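Local coordinates for protein endonuclease V (Homo sapiens, PDB 6OZE) that probably cleaves RNA at inosine sites in a metal-ion-dependent reaction, as an endoribonuclease of the RNase H-like clan, at residues A[7-12]-A[88-93]. The protein carries 4 engineered substitutions. Numbering follows the deposited sequence.
Sequences SLWKRE and LAFREV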
loop_
_atom_site.group_PDB
_atom_site.type_symbol
_atom_site.label_atom_id
_atom_site.label_comp_id
_atom_site.label_asym_id
_atom_site.label_seq_id
_atom_site.Cartn_x
_atom_site.Cartn_y
_atom_site.Cartn_z
ATOM N N SER A 7 5.177 -23.698 -3.671
ATOM C CA SER A 7 6.634 -23.728 -3.745
ATOM C C SER A 7 7.157 -22.750 -4.793
ATOM O O SER A 7 8.106 -22.000 -4.534
ATOM C CB SER A 7 7.110 -25.151 -4.049
ATOM O OG SER A 7 8.503 -25.173 -4.301
ATOM N N LEU A 8 6.548 -22.741 -5.981
ATOM C CA LEU A 8 6.988 -21.825 -7.029
ATOM C C LEU A 8 6.640 -20.374 -6.710
ATOM O O LEU A 8 7.402 -19.470 -7.065
ATOM C CB LEU A 8 6.421 -22.257 -8.382
ATOM C CG LEU A 8 7.025 -23.573 -8.880
ATOM C CD1 LEU A 8 6.380 -23.991 -10.176
ATOM C CD2 LEU A 8 8.529 -23.438 -9.059
ATOM N N TRP A 9 5.500 -20.130 -6.060
ATOM C CA TRP A 9 5.183 -18.779 -5.598
ATOM C C TRP A 9 6.217 -18.290 -4.594
ATOM O O TRP A 9 6.675 -17.141 -4.663
ATOM C CB TRP A 9 3.795 -18.763 -4.957
ATOM C CG TRP A 9 2.671 -18.501 -5.900
ATOM C CD1 TRP A 9 2.758 -18.218 -7.231
ATOM C CD2 TRP A 9 1.279 -18.489 -5.573
ATOM N NE1 TRP A 9 1.499 -18.030 -7.755
ATOM C CE2 TRP A 9 0.575 -18.186 -6.756
ATOM C CE3 TRP A 9 0.561 -18.687 -4.391
ATOM C CZ2 TRP A 9 -0.815 -18.093 -6.792
ATOM C CZ3 TRP A 9 -0.820 -18.588 -4.430
ATOM C CH2 TRP A 9 -1.491 -18.300 -5.620
ATOM N N LYS A 10 6.579 -19.144 -3.632
ATOM C CA LYS A 10 7.613 -18.779 -2.669
ATOM C C LYS A 10 8.917 -18.441 -3.372
ATOM O O LYS A 10 9.598 -17.471 -3.017
ATOM C CB LYS A 10 7.839 -19.925 -1.685
ATOM C CG LYS A 10 6.766 -20.063 -0.622
ATOM C CD LYS A 10 7.041 -21.292 0.240
ATOM C CE LYS A 10 5.865 -21.624 1.141
ATOM N NZ LYS A 10 6.121 -22.888 1.891
ATOM N N ARG A 11 9.284 -19.239 -4.373
ATOM C CA ARG A 11 10.526 -18.988 -5.089
ATOM C C ARG A 11 10.458 -17.673 -5.860
ATOM O O ARG A 11 11.456 -16.948 -5.960
ATOM C CB ARG A 11 10.808 -20.162 -6.025
ATOM C CG ARG A 11 12.254 -20.294 -6.383
ATOM C CD ARG A 11 12.430 -20.256 -7.872
ATOM N NE ARG A 11 12.551 -21.589 -8.440
ATOM C CZ ARG A 11 13.029 -21.829 -9.653
ATOM N NH1 ARG A 11 13.428 -20.823 -10.419
ATOM N NH2 ARG A 11 13.111 -23.073 -10.095
ATOM N N GLU A 12 9.289 -17.342 -6.412
ATOM C CA GLU A 12 9.149 -16.080 -7.130
ATOM C C GLU A 12 9.174 -14.892 -6.169
ATOM O O GLU A 12 9.730 -13.835 -6.493
ATOM C CB GLU A 12 7.865 -16.108 -7.968
ATOM C CG GLU A 12 7.528 -14.817 -8.711
ATOM C CD GLU A 12 8.494 -14.483 -9.842
ATOM O OE1 GLU A 12 9.513 -15.188 -10.000
ATOM O OE2 GLU A 12 8.227 -13.494 -10.564
ATOM N N LEU A 88 -1.264 -13.078 -1.080
ATOM C CA LEU A 88 -2.324 -12.256 -1.656
ATOM C C LEU A 88 -1.849 -11.495 -2.883
ATOM O O LEU A 88 -2.621 -11.295 -3.829
ATOM C CB LEU A 88 -2.854 -11.265 -0.615
ATOM C CG LEU A 88 -3.862 -10.221 -1.112
ATOM C CD1 LEU A 88 -5.109 -10.882 -1.687
ATOM C CD2 LEU A 88 -4.237 -9.253 -0.004
ATOM N N ALA A 89 -0.584 -11.067 -2.892
ATOM C CA ALA A 89 -0.098 -10.260 -4.006
ATOM C C ALA A 89 -0.244 -10.986 -5.338
ATOM O O ALA A 89 -0.438 -10.340 -6.374
ATOM C CB ALA A 89 1.351 -9.829 -3.774
ATOM N N PHE A 90 -0.174 -12.324 -5.340
ATOM C CA PHE A 90 -0.335 -13.057 -6.585
ATOM C C PHE A 90 -1.742 -12.933 -7.146
ATOM O O PHE A 90 -1.936 -13.129 -8.351
ATOM C CB PHE A 90 0.072 -14.520 -6.406
ATOM C CG PHE A 90 1.550 -14.705 -6.254
ATOM C CD1 PHE A 90 2.364 -14.844 -7.369
ATOM C CD2 PHE A 90 2.134 -14.708 -5.001
ATOM C CE1 PHE A 90 3.731 -14.998 -7.225
ATOM C CE2 PHE A 90 3.508 -14.852 -4.853
ATOM C CZ PHE A 90 4.306 -15.002 -5.963
ATOM N N ARG A 91 -2.723 -12.612 -6.310
ATOM C CA ARG A 91 -4.078 -12.392 -6.800
ATOM C C ARG A 91 -4.284 -10.984 -7.333
ATOM O O ARG A 91 -5.019 -10.804 -8.311
ATOM C CB ARG A 91 -5.089 -12.649 -5.679
ATOM C CG ARG A 91 -4.754 -13.855 -4.821
ATOM C CD ARG A 91 -5.963 -14.720 -4.601
ATOM N NE ARG A 91 -7.064 -14.015 -3.962
ATOM C CZ ARG A 91 -8.344 -14.314 -4.157
ATOM N NH1 ARG A 91 -8.686 -15.288 -4.986
ATOM N NH2 ARG A 91 -9.283 -13.633 -3.527
ATOM N N GLU A 92 -3.642 -9.988 -6.725
ATOM C CA GLU A 92 -3.946 -8.574 -6.942
ATOM C C GLU A 92 -2.968 -7.863 -7.865
ATOM O O GLU A 92 -3.387 -7.034 -8.685
ATOM C CB GLU A 92 -3.957 -7.830 -5.604
ATOM C CG GLU A 92 -5.071 -8.231 -4.664
ATOM C CD GLU A 92 -5.111 -7.353 -3.427
ATOM O OE1 GLU A 92 -4.330 -6.381 -3.368
ATOM O OE2 GLU A 92 -5.925 -7.628 -2.522
ATOM N N VAL A 93 -1.668 -8.143 -7.734
ATOM C CA VAL A 93 -0.668 -7.398 -8.511
ATOM C C VAL A 93 -0.900 -7.436 -10.014
ATOM O O VAL A 93 -0.714 -6.391 -10.668
ATOM C CB VAL A 93 0.752 -7.791 -8.081
ATOM C CG1 VAL A 93 1.769 -7.249 -9.070
ATOM C CG2 VAL A 93 1.062 -7.256 -6.693
#
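W9 and F90 lay their rings face to face, an offset stack joining the N-terminal helix 3-17 to the N-terminal part of helix 89-106 at the surface of this RNase H-like fold. The five-membered ring of the indole sits over the phenyl ring, centroids 3.7 Å apart and planes inclined by 15°. The two side chains reach past each other from opposite directions, so each methylene ends up over its partner's ring: CB of F90 lies 4.0 Å from the centroid of the W9 six-membered ring, and CB of W9 lies 4.2 Å from that of F90, both CH-pi contacts. F90 extends toward the other helix with its CG anti to its own carbonyl carbon, and its tip CZ comes within 3.4 Å of the backbone O of W9. Tryptophan suits this place because one long, flat group can cover both the phenyl ring and its methylene; it also touches P82. With an alanine in place of W9, F90 is likely to lose the partner over one of its faces, opening a gap between the helices. Phenylalanine gives W9 a flat face and E12 an edge. Glutamate pairs an aliphatic stem with a charged end: chi1 (176°) sets CG of E12 anti to the backbone N, at the ring edge near CE1 of F90, and the bend at chi2 (68°) turns the carboxylate away to a salt bridge with R15. H133 of helix 130-138 meets F90 edge-to-face, tying the stack to the body of the domain. Within the stack, the closest approach is from NE1 of W9 to CD1 of F90, at 3.3 Å.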